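Sulfatase (Bacteroides fragilis CAG:558, PDB 6USS) is a calcium-binding member of the sulfatase family from a gut bacterium that probably hydrolyses sulfate esters as an arylsulfatase. Local coordinates at residues Met181-Asn186 and Pro252-Met257; Val185-His190 and Ile240-His245; His159-Gly164 and Asn244-Tyr249; Glu151-Asn156 and Pro385-Met390. The protein carries 1 engineered substitution. All coordinates share one frame; numbering follows the deposited sequence.

Contact 1: residues Met181-Asn186 and Pro252-Met257; sequences MGFEVN and PFFLYM
Phe183, packed on Phe254 and Tyr256, sits between two peptide groups gripped by a single hydroxyl: Thr160 OG1 is hydrogen-bonded both to Gly182 O and to Glu184 N. Thr160 belongs to strand 159-164 of the central sheet of this alkaline-phosphatase-like fold, with strands 185-187 and 253-258 running parallel to it on either side. Phe183, in the loop leading into strand 185-187, therefore reaches over the intervening strand to side chains of the next one. With CG anti to its carbonyl carbon (chi1 -71°), its ring is carried across, and the corner formed by CE1 and CZ does the touching. Phe183 CE1 lies 3.8 Å from Phe254 CE2, while Phe183 CZ is 4.0 Å from Tyr256 CD2; both ring pairs meet at a slant. No polar bond links the segments, so apolar packing alone joins these three buried residues. His162 adds an edge-to-face partner for Phe183. Tyr256 also packs against Leu38 and Met40 of strand 35-41 and Arg92 and Leu95 of helix 88-97, its side chain about 9 Å from the calcium ion. Phe183 CE1 also comes within 3.7 Å of Tyr256 CB, the methylene from which the tyrosine ring starts.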
# COMPACT_ATOMS: atom_id res chain seq x y z
N MET A 181 -6.32 0.15 3.30
CA MET A 181 -6.55 0.15 4.73
C MET A 181 -5.27 0.35 5.54
O MET A 181 -5.33 0.31 6.77
CB MET A 181 -7.25 -1.16 5.14
CG MET A 181 -8.64 -1.30 4.53
SD MET A 181 -9.74 0.06 5.03
CE MET A 181 -10.06 -0.34 6.76
N GLY A 182 -4.13 0.57 4.91
CA GLY A 182 -2.92 0.86 5.64
C GLY A 182 -1.90 -0.26 5.75
O GLY A 182 -0.93 -0.11 6.49
N PHE A 183 -2.07 -1.37 5.04
CA PHE A 183 -1.07 -2.43 5.00
C PHE A 183 -0.07 -2.17 3.86
O PHE A 183 -0.47 -1.91 2.71
CB PHE A 183 -1.73 -3.80 4.84
CG PHE A 183 -2.47 -4.27 6.07
CD1 PHE A 183 -1.80 -4.94 7.10
CD2 PHE A 183 -3.84 -4.04 6.20
CE1 PHE A 183 -2.48 -5.38 8.25
CE2 PHE A 183 -4.54 -4.47 7.34
CZ PHE A 183 -3.86 -5.14 8.37
N GLU A 184 1.22 -2.24 4.17
CA GLU A 184 2.24 -2.06 3.15
C GLU A 184 2.45 -3.32 2.31
O GLU A 184 2.91 -3.21 1.17
CB GLU A 184 3.55 -1.63 3.79
CG GLU A 184 3.46 -0.30 4.52
CD GLU A 184 4.74 0.03 5.26
OE1 GLU A 184 5.29 -0.88 5.91
OE2 GLU A 184 5.19 1.19 5.18
N VAL A 185 2.09 -4.48 2.86
CA VAL A 185 2.25 -5.78 2.22
C VAL A 185 0.92 -6.52 2.28
O VAL A 185 0.30 -6.61 3.36
CB VAL A 185 3.37 -6.62 2.89
CG1 VAL A 185 3.40 -8.04 2.33
CG2 VAL A 185 4.72 -5.92 2.74
N ASN A 186 0.47 -7.06 1.14
CA ASN A 186 -0.79 -7.80 1.04
C ASN A 186 -0.53 -9.18 0.46
O ASN A 186 -0.04 -9.29 -0.67
CB ASN A 186 -1.82 -7.06 0.18
CG ASN A 186 -3.12 -7.86 -0.01
OD1 ASN A 186 -3.37 -8.83 0.71
ND2 ASN A 186 -3.95 -7.44 -0.96
N PRO A 252 9.79 -1.88 13.63
CA PRO A 252 9.00 -3.03 14.07
C PRO A 252 7.95 -3.37 13.03
O PRO A 252 7.64 -2.57 12.14
CB PRO A 252 8.37 -2.55 15.38
CG PRO A 252 8.22 -1.07 15.18
CD PRO A 252 9.36 -0.63 14.28
N PHE A 253 7.39 -4.56 13.15
CA PHE A 253 6.37 -4.99 12.21
C PHE A 253 5.06 -5.33 12.92
O PHE A 253 5.00 -5.55 14.14
CB PHE A 253 6.86 -6.19 11.37
CG PHE A 253 7.06 -7.46 12.15
CD1 PHE A 253 5.98 -8.28 12.50
CD2 PHE A 253 8.34 -7.88 12.49
CE1 PHE A 253 6.19 -9.45 13.20
CE2 PHE A 253 8.55 -9.07 13.18
CZ PHE A 253 7.48 -9.85 13.54
N PHE A 254 4.01 -5.36 12.12
CA PHE A 254 2.71 -5.84 12.56
C PHE A 254 2.25 -6.78 11.46
O PHE A 254 2.14 -6.38 10.30
CB PHE A 254 1.75 -4.68 12.76
CG PHE A 254 0.33 -5.10 12.90
CD1 PHE A 254 -0.12 -5.74 14.04
CD2 PHE A 254 -0.58 -4.85 11.88
CE1 PHE A 254 -1.45 -6.12 14.17
CE2 PHE A 254 -1.92 -5.24 12.00
CZ PHE A 254 -2.35 -5.87 13.15
N LEU A 255 2.06 -8.05 11.81
CA LEU A 255 1.55 -9.04 10.88
C LEU A 255 0.13 -9.39 11.28
O LEU A 255 -0.10 -9.88 12.39
CB LEU A 255 2.43 -10.28 10.90
CG LEU A 255 1.82 -11.50 10.21
CD1 LEU A 255 1.50 -11.18 8.79
CD2 LEU A 255 2.77 -12.71 10.28
N TYR A 256 -0.83 -9.11 10.39
CA TYR A 256 -2.21 -9.56 10.59
C TYR A 256 -2.36 -10.89 9.86
O TYR A 256 -2.67 -10.94 8.67
CB TYR A 256 -3.21 -8.53 10.07
CG TYR A 256 -4.69 -8.91 10.23
CD1 TYR A 256 -5.17 -9.52 11.38
CD2 TYR A 256 -5.60 -8.61 9.22
CE1 TYR A 256 -6.55 -9.84 11.52
CE2 TYR A 256 -6.96 -8.92 9.34
CZ TYR A 256 -7.43 -9.54 10.50
OH TYR A 256 -8.77 -9.84 10.59
N MET A 257 -2.12 -11.98 10.59
CA MET A 257 -2.23 -13.33 10.02
C MET A 257 -3.67 -13.78 10.15
O MET A 257 -4.08 -14.30 11.19
CB MET A 257 -1.27 -14.28 10.73
CG MET A 257 -1.18 -15.65 10.10
SD MET A 257 -0.21 -15.57 8.58
CE MET A 257 -0.51 -17.20 7.89

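Contact 2: residues Val185-His190 and Ile240-His245; sequences VNIAGH and IKALNH
Ile187 and Val185 direct their side chains at a single methyl, Ala242 CB, where helix 231-247 lies over strand 185-187. In this alpha/beta sulfatase fold the helix belongs to a beta-alpha-beta crossover: it leads from strand 185-187 to the parallel strand 253-258, passing strand 159-164 between them. The closer half of the contact is at Ile187, whose CD1 is 4.1 Å from Ala242 CB. Ile187 CG1 stands anti to the carbonyl carbon (chi1 -62°), and the extended second torsion carries CD1 outward to meet the helix. Glu238, one turn earlier in the helix, also packs on Ile187, and Cys163 touches it from the neighbouring strand. The other half is looser: Val185 CG1 stops 4.4 Å from Ala242 CB, and Val185 is partly exposed. Alanine's short side chain makes all the helix's side of the contact here, and only 73 Å² is buried in total. Around it the helix is polar and exposed at Lys241, Asn244 and His245, where Lys241 pairs with Glu238 and His245 NE2 bonds Glu176 of the second subunit. Asn186, the middle residue of the strand, opens an Asx motif. Asn186 OD1 accepts Gly189 N at 2.9 Å on a carbonyl lone pair, and Asn186 ND2 returns a straighter bond to Gly189 O, 3.0 Å long with 167° at the hydrogen.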
# COMPACT_ATOMS: atom_id res chain seq x y z
N VAL A 185 2.09 -4.48 2.86
CA VAL A 185 2.25 -5.78 2.22
C VAL A 185 0.92 -6.52 2.28
O VAL A 185 0.30 -6.61 3.36
CB VAL A 185 3.37 -6.62 2.89
CG1 VAL A 185 3.40 -8.04 2.33
CG2 VAL A 185 4.72 -5.92 2.74
N ASN A 186 0.47 -7.06 1.14
CA ASN A 186 -0.79 -7.80 1.04
C ASN A 186 -0.53 -9.18 0.46
O ASN A 186 -0.04 -9.29 -0.67
CB ASN A 186 -1.82 -7.06 0.18
CG ASN A 186 -3.12 -7.86 -0.01
OD1 ASN A 186 -3.37 -8.83 0.71
ND2 ASN A 186 -3.95 -7.44 -0.96
N ILE A 187 -0.87 -10.22 1.21
CA ILE A 187 -0.89 -11.59 0.71
C ILE A 187 -2.34 -12.07 0.74
O ILE A 187 -2.92 -12.25 1.83
CB ILE A 187 0.02 -12.53 1.52
CG1 ILE A 187 1.48 -12.08 1.44
CG2 ILE A 187 -0.15 -13.97 1.05
CD1 ILE A 187 2.36 -12.64 2.58
N ALA A 188 -2.93 -12.26 -0.44
CA ALA A 188 -4.21 -12.95 -0.65
C ALA A 188 -5.42 -12.18 -0.13
O ALA A 188 -6.53 -12.76 -0.05
CB ALA A 188 -4.19 -14.35 -0.03
N GLY A 189 -5.27 -10.91 0.22
CA GLY A 189 -6.36 -10.16 0.82
C GLY A 189 -7.19 -9.44 -0.23
O GLY A 189 -6.65 -8.69 -1.05
N HIS A 190 -8.49 -9.68 -0.21
CA HIS A 190 -9.39 -8.97 -1.11
C HIS A 190 -10.74 -8.82 -0.42
O HIS A 190 -10.82 -8.86 0.81
CB HIS A 190 -9.45 -9.69 -2.47
CG HIS A 190 -10.02 -11.07 -2.40
ND1 HIS A 190 -11.11 -11.47 -3.15
CD2 HIS A 190 -9.64 -12.16 -1.69
CE1 HIS A 190 -11.37 -12.74 -2.90
NE2 HIS A 190 -10.50 -13.18 -2.01
N ILE A 240 5.97 -16.25 6.10
CA ILE A 240 7.34 -16.38 6.55
C ILE A 240 8.27 -15.53 5.68
O ILE A 240 9.15 -14.84 6.20
CB ILE A 240 7.74 -17.86 6.61
CG1 ILE A 240 7.01 -18.53 7.79
CG2 ILE A 240 9.25 -18.00 6.76
CD1 ILE A 240 7.53 -19.90 8.19
N LYS A 241 8.06 -15.52 4.35
CA LYS A 241 8.91 -14.66 3.54
C LYS A 241 8.64 -13.19 3.77
O LYS A 241 9.57 -12.38 3.65
CB LYS A 241 8.79 -14.97 2.04
CG LYS A 241 8.78 -16.43 1.66
CD LYS A 241 8.15 -16.60 0.27
CE LYS A 241 8.46 -17.97 -0.34
NZ LYS A 241 7.69 -18.13 -1.62
N ALA A 242 7.41 -12.81 4.09
CA ALA A 242 7.18 -11.41 4.39
C ALA A 242 7.92 -11.00 5.65
O ALA A 242 8.36 -9.84 5.77
CB ALA A 242 5.68 -11.13 4.54
N LEU A 243 8.10 -11.94 6.58
CA LEU A 243 8.80 -11.70 7.83
C LEU A 243 10.32 -11.66 7.62
O LEU A 243 11.01 -10.84 8.23
CB LEU A 243 8.43 -12.78 8.85
CG LEU A 243 7.07 -12.66 9.53
CD1 LEU A 243 6.87 -13.79 10.53
CD2 LEU A 243 6.95 -11.31 10.22
N ASN A 244 10.85 -12.55 6.78
CA ASN A 244 12.26 -12.45 6.43
C ASN A 244 12.56 -11.10 5.78
O ASN A 244 13.52 -10.42 6.17
CB ASN A 244 12.66 -13.62 5.54
CG ASN A 244 12.72 -14.94 6.31
OD1 ASN A 244 13.13 -14.97 7.48
ND2 ASN A 244 12.30 -16.03 5.68
N HIS A 245 11.72 -10.66 4.84
CA HIS A 245 11.88 -9.33 4.26
C HIS A 245 11.80 -8.25 5.33
O HIS A 245 12.57 -7.28 5.29
CB HIS A 245 10.81 -9.11 3.18
CG HIS A 245 11.24 -8.21 2.06
ND1 HIS A 245 10.83 -8.40 0.76
CD2 HIS A 245 12.03 -7.11 2.05
CE1 HIS A 245 11.37 -7.46 -0.01
NE2 HIS A 245 12.10 -6.66 0.75

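Contact 3: residues His159-Gly164 and Asn244-Tyr249; sequences HTIHCG and NHAKEY
Tyr249 presents its ring edge to one face of His159 in a T-shaped pair, with centroids 5.1 Å apart and planes at 83°. Tyr249 CD2 sits 3.9 Å above the centre of the imidazole, and Tyr249 CE2 is 3.8 Å from His159 CE1. The methyl of Ala246 meets the same imidazole obliquely, Ala246 CB lying 3.7 Å from His159 CD2. Farther along the strand Ile161 makes a lighter touch, its CD1 4.4 Å from Ala246 CB. His159 CG is anti to the backbone N (chi1 174°), which sets the imidazole beside Ala246 and Tyr249. Here the C-terminal part of helix 231-247 and the turn after it cover strand 159-164 of the alkaline-phosphatase-like sheet, just before the chain enters strand 253-258. In the next shell, a hydrogen bond from His159 ND1 to Glu184 OE1 limits the imidazole's rotation. The backbone of His159 is bonded to Pro252 and Phe254. Tyr249 is held at its base by Tyr249 N to Ala246 O, a 3.1 Å backbone bond, and His245 O lies 4.3 Å over the centre of its ring. Its far end reaches the dimer partner: Tyr249 OH is hydrogen-bonded to Glu176 OE2 of the second subunit.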
# COMPACT_ATOMS: atom_id res chain seq x y z
N HIS A 159 6.09 -1.53 10.10
CA HIS A 159 5.97 -2.19 8.80
C HIS A 159 4.77 -3.13 8.89
O HIS A 159 4.79 -4.09 9.67
CB HIS A 159 7.25 -2.94 8.45
CG HIS A 159 7.15 -3.75 7.19
ND1 HIS A 159 6.89 -3.19 5.96
CD2 HIS A 159 7.26 -5.09 6.98
CE1 HIS A 159 6.86 -4.14 5.04
NE2 HIS A 159 7.09 -5.30 5.63
N THR A 160 3.72 -2.85 8.12
CA THR A 160 2.42 -3.51 8.29
C THR A 160 2.20 -4.55 7.21
O THR A 160 2.32 -4.25 6.02
CB THR A 160 1.31 -2.47 8.26
OG1 THR A 160 1.43 -1.70 7.06
CG2 THR A 160 1.44 -1.53 9.43
N ILE A 161 1.86 -5.77 7.63
CA ILE A 161 1.70 -6.90 6.72
C ILE A 161 0.31 -7.50 6.94
O ILE A 161 -0.05 -7.81 8.08
CB ILE A 161 2.76 -7.99 6.96
CG1 ILE A 161 4.16 -7.41 6.89
CG2 ILE A 161 2.58 -9.14 5.99
CD1 ILE A 161 5.21 -8.33 7.45
N HIS A 162 -0.43 -7.67 5.85
CA HIS A 162 -1.69 -8.42 5.84
C HIS A 162 -1.54 -9.73 5.07
O HIS A 162 -1.04 -9.75 3.94
CB HIS A 162 -2.85 -7.64 5.21
CG HIS A 162 -4.03 -8.51 4.94
ND1 HIS A 162 -4.96 -8.83 5.91
CD2 HIS A 162 -4.37 -9.23 3.85
CE1 HIS A 162 -5.86 -9.66 5.41
NE2 HIS A 162 -5.53 -9.92 4.15
N CYS A 163 -2.03 -10.81 5.68
CA CYS A 163 -1.91 -12.13 5.08
C CYS A 163 -3.19 -12.91 5.31
O CYS A 163 -3.54 -13.20 6.47
CB CYS A 163 -0.71 -12.87 5.67
SG CYS A 163 -0.49 -14.53 4.97
N GLY A 164 -3.89 -13.24 4.23
CA GLY A 164 -5.12 -14.02 4.33
C GLY A 164 -6.42 -13.26 4.10
O GLY A 164 -6.51 -12.41 3.21
N ASN A 244 10.85 -12.55 6.78
CA ASN A 244 12.26 -12.45 6.43
C ASN A 244 12.56 -11.10 5.78
O ASN A 244 13.52 -10.42 6.17
CB ASN A 244 12.66 -13.62 5.54
CG ASN A 244 12.72 -14.94 6.31
OD1 ASN A 244 13.13 -14.97 7.48
ND2 ASN A 244 12.30 -16.03 5.68
N HIS A 245 11.72 -10.66 4.84
CA HIS A 245 11.88 -9.33 4.26
C HIS A 245 11.80 -8.25 5.33
O HIS A 245 12.57 -7.28 5.29
CB HIS A 245 10.81 -9.11 3.18
CG HIS A 245 11.24 -8.21 2.06
ND1 HIS A 245 10.83 -8.40 0.76
CD2 HIS A 245 12.03 -7.11 2.05
CE1 HIS A 245 11.37 -7.46 -0.01
NE2 HIS A 245 12.10 -6.66 0.75
N ALA A 246 10.90 -8.41 6.31
CA ALA A 246 10.76 -7.41 7.37
C ALA A 246 12.01 -7.30 8.23
O ALA A 246 12.29 -6.24 8.80
CB ALA A 246 9.54 -7.73 8.24
N LYS A 247 12.78 -8.39 8.35
CA LYS A 247 14.03 -8.31 9.08
C LYS A 247 15.02 -7.33 8.43
O LYS A 247 15.89 -6.79 9.13
CB LYS A 247 14.65 -9.70 9.19
CG LYS A 247 14.32 -10.44 10.46
CD LYS A 247 15.30 -11.60 10.66
CE LYS A 247 15.95 -11.55 12.07
NZ LYS A 247 17.15 -12.47 12.21
N GLU A 248 14.88 -7.06 7.13
CA GLU A 248 15.74 -6.10 6.44
C GLU A 248 15.50 -4.66 6.87
O GLU A 248 16.39 -3.81 6.71
CB GLU A 248 15.53 -6.17 4.92
CG GLU A 248 15.92 -7.48 4.25
CD GLU A 248 17.41 -7.72 4.25
OE1 GLU A 248 18.19 -6.74 4.32
OE2 GLU A 248 17.80 -8.90 4.17
N TYR A 249 14.31 -4.33 7.37
CA TYR A 249 13.95 -2.96 7.67
C TYR A 249 14.14 -2.69 9.15
O TYR A 249 13.71 -3.49 10.00
CB TYR A 249 12.51 -2.68 7.30
CG TYR A 249 12.14 -2.91 5.87
CD1 TYR A 249 13.11 -3.03 4.87
CD2 TYR A 249 10.80 -2.97 5.50
CE1 TYR A 249 12.73 -3.23 3.53
CE2 TYR A 249 10.41 -3.15 4.19
CZ TYR A 249 11.37 -3.29 3.21
OH TYR A 249 10.93 -3.49 1.92

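Contact 4: residues Glu151-Asn156 and Pro385-Met390; sequences EILKDN and PSILEM
Leu388 pushes one methyl, CD2, between Ile152 and Leu153, lying 3.8 Å from both Ile152 CG2 and Leu153 CD2. The two short helical segments, 151-155 and 385-390, run side by side in the same sense, 11° from parallel with axes 10.6 Å apart, as two of the helices layered on the sheet of this alkaline-phosphatase-like fold. The leucine has CG anti to the carbonyl carbon (chi1 -64°) and an extended second torsion, which bring both its methyls up to the other helix. Leu388 CD1 accordingly takes the end of Ile152, 4.0 Å from Ile152 CD1, the two side chains crossing almost at right angles. Leu153 divides its branches: while CD2 goes to Leu388, Leu153 CD1 lies 4.0 Å from Ile387 CG2. The beta-branch of Ile387 makes this touch, and its longer arm leads away; Ile387 also packs on Ile318 of strand 315-321. All four side chains are buried. On the other side of helix 149-155, Glu151 forms a salt bridge with Lys154 of the second subunit. At the end of that helix Asn156 turns back on it, Asn156 ND2 giving Ile152 O a nearly straight bond of 2.8 Å, 164° at the hydrogen.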
# COMPACT_ATOMS: atom_id res chain seq x y z
N GLU A 151 -3.31 1.94 9.38
CA GLU A 151 -2.81 3.26 9.01
C GLU A 151 -2.08 3.92 10.18
O GLU A 151 -1.03 4.55 10.00
CB GLU A 151 -3.96 4.14 8.53
CG GLU A 151 -3.54 5.40 7.76
CD GLU A 151 -2.92 5.09 6.39
OE1 GLU A 151 -3.45 4.19 5.69
OE2 GLU A 151 -1.91 5.73 6.02
N ILE A 152 -2.63 3.79 11.39
CA ILE A 152 -2.03 4.45 12.54
C ILE A 152 -0.72 3.79 12.93
O ILE A 152 0.27 4.47 13.25
CB ILE A 152 -3.02 4.47 13.72
CG1 ILE A 152 -4.30 5.22 13.34
CG2 ILE A 152 -2.41 5.16 14.90
CD1 ILE A 152 -5.32 5.19 14.45
N LEU A 153 -0.68 2.45 12.90
CA LEU A 153 0.57 1.73 13.07
C LEU A 153 1.58 2.12 11.99
O LEU A 153 2.73 2.45 12.30
CB LEU A 153 0.32 0.22 13.06
CG LEU A 153 -0.47 -0.35 14.25
CD1 LEU A 153 -0.81 -1.81 14.05
CD2 LEU A 153 0.32 -0.16 15.52
N LYS A 154 1.15 2.10 10.72
CA LYS A 154 2.04 2.48 9.62
C LYS A 154 2.58 3.89 9.81
O LYS A 154 3.80 4.11 9.76
CB LYS A 154 1.28 2.35 8.29
CG LYS A 154 2.10 2.60 7.00
CD LYS A 154 1.15 2.94 5.81
CE LYS A 154 1.70 4.10 4.94
NZ LYS A 154 3.18 3.94 4.53
N ASP A 155 1.70 4.85 10.08
CA ASP A 155 2.12 6.24 10.22
C ASP A 155 2.98 6.47 11.45
O ASP A 155 3.66 7.51 11.53
CB ASP A 155 0.89 7.16 10.26
CG ASP A 155 0.05 7.11 8.96
OD1 ASP A 155 0.58 6.80 7.86
OD2 ASP A 155 -1.16 7.39 9.06
N ASN A 156 3.00 5.54 12.40
CA ASN A 156 3.86 5.65 13.57
C ASN A 156 5.12 4.80 13.47
O ASN A 156 5.81 4.62 14.48
CB ASN A 156 3.09 5.28 14.84
CG ASN A 156 2.27 6.43 15.37
OD1 ASN A 156 2.73 7.18 16.24
ND2 ASN A 156 1.05 6.57 14.87
N PRO A 385 -7.81 -0.02 20.33
CA PRO A 385 -6.98 0.72 21.29
C PRO A 385 -5.89 -0.12 21.91
O PRO A 385 -4.83 0.42 22.22
CB PRO A 385 -7.98 1.17 22.38
CG PRO A 385 -9.33 0.86 21.85
CD PRO A 385 -9.17 -0.23 20.85
N SER A 386 -6.11 -1.43 22.11
CA SER A 386 -5.11 -2.25 22.81
C SER A 386 -3.86 -2.43 21.96
O SER A 386 -2.74 -2.37 22.47
CB SER A 386 -5.68 -3.61 23.19
OG SER A 386 -6.89 -3.47 23.92
N ILE A 387 -4.04 -2.66 20.66
CA ILE A 387 -2.88 -2.88 19.81
C ILE A 387 -2.08 -1.59 19.64
O ILE A 387 -0.85 -1.59 19.68
CB ILE A 387 -3.35 -3.50 18.48
CG1 ILE A 387 -3.66 -4.99 18.70
CG2 ILE A 387 -2.29 -3.29 17.40
CD1 ILE A 387 -4.59 -5.64 17.69
N LEU A 388 -2.77 -0.45 19.52
CA LEU A 388 -2.08 0.84 19.45
C LEU A 388 -1.29 1.11 20.73
O LEU A 388 -0.19 1.69 20.67
CB LEU A 388 -3.10 1.95 19.18
CG LEU A 388 -3.78 1.78 17.81
CD1 LEU A 388 -4.83 2.84 17.60
CD2 LEU A 388 -2.75 1.78 16.68
N GLU A 389 -1.84 0.73 21.89
CA GLU A 389 -1.14 0.91 23.15
C GLU A 389 0.05 -0.03 23.27
O GLU A 389 1.10 0.34 23.79
CB GLU A 389 -2.10 0.71 24.32
CG GLU A 389 -1.44 0.74 25.70
CD GLU A 389 -2.46 0.84 26.84
OE1 GLU A 389 -3.69 0.92 26.56
OE2 GLU A 389 -2.04 0.86 28.02
N MET A 390 -0.11 -1.27 22.79
CA MET A 390 1.02 -2.19 22.77
C MET A 390 2.14 -1.62 21.93
O MET A 390 3.32 -1.80 22.25
CB MET A 390 0.59 -3.55 22.22
CG MET A 390 -0.18 -4.42 23.17
SD MET A 390 -1.04 -5.67 22.20
CE MET A 390 -1.62 -6.80 23.44

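How the contacts relate
Contacts 1, 2 and 3 surround one part of the sheet, their centres 6 to 8 Å apart. Strand 159-164 of contact 3 lies between the two strands of contact 1, bonded to one through Phe254 O and Ile161 N (2.8 Å) and to the other through Ile187 N and His162 O (2.8 Å). Contacts 2 and 3 use successive turns of helix 231-247 on one sheet face; contact 1 is on the opposite face, where Leu153 CD1 of contact 4 meets Phe254 CG at 3.7 Å. Contacts 2 and 4 do not touch. Tyr256 of contact 1 lies near the calcium site, formed by Asp42, Asp43, the engineered Cys88, Asp322 and Asn323; its side chain is about 7 Å from that of Asp322.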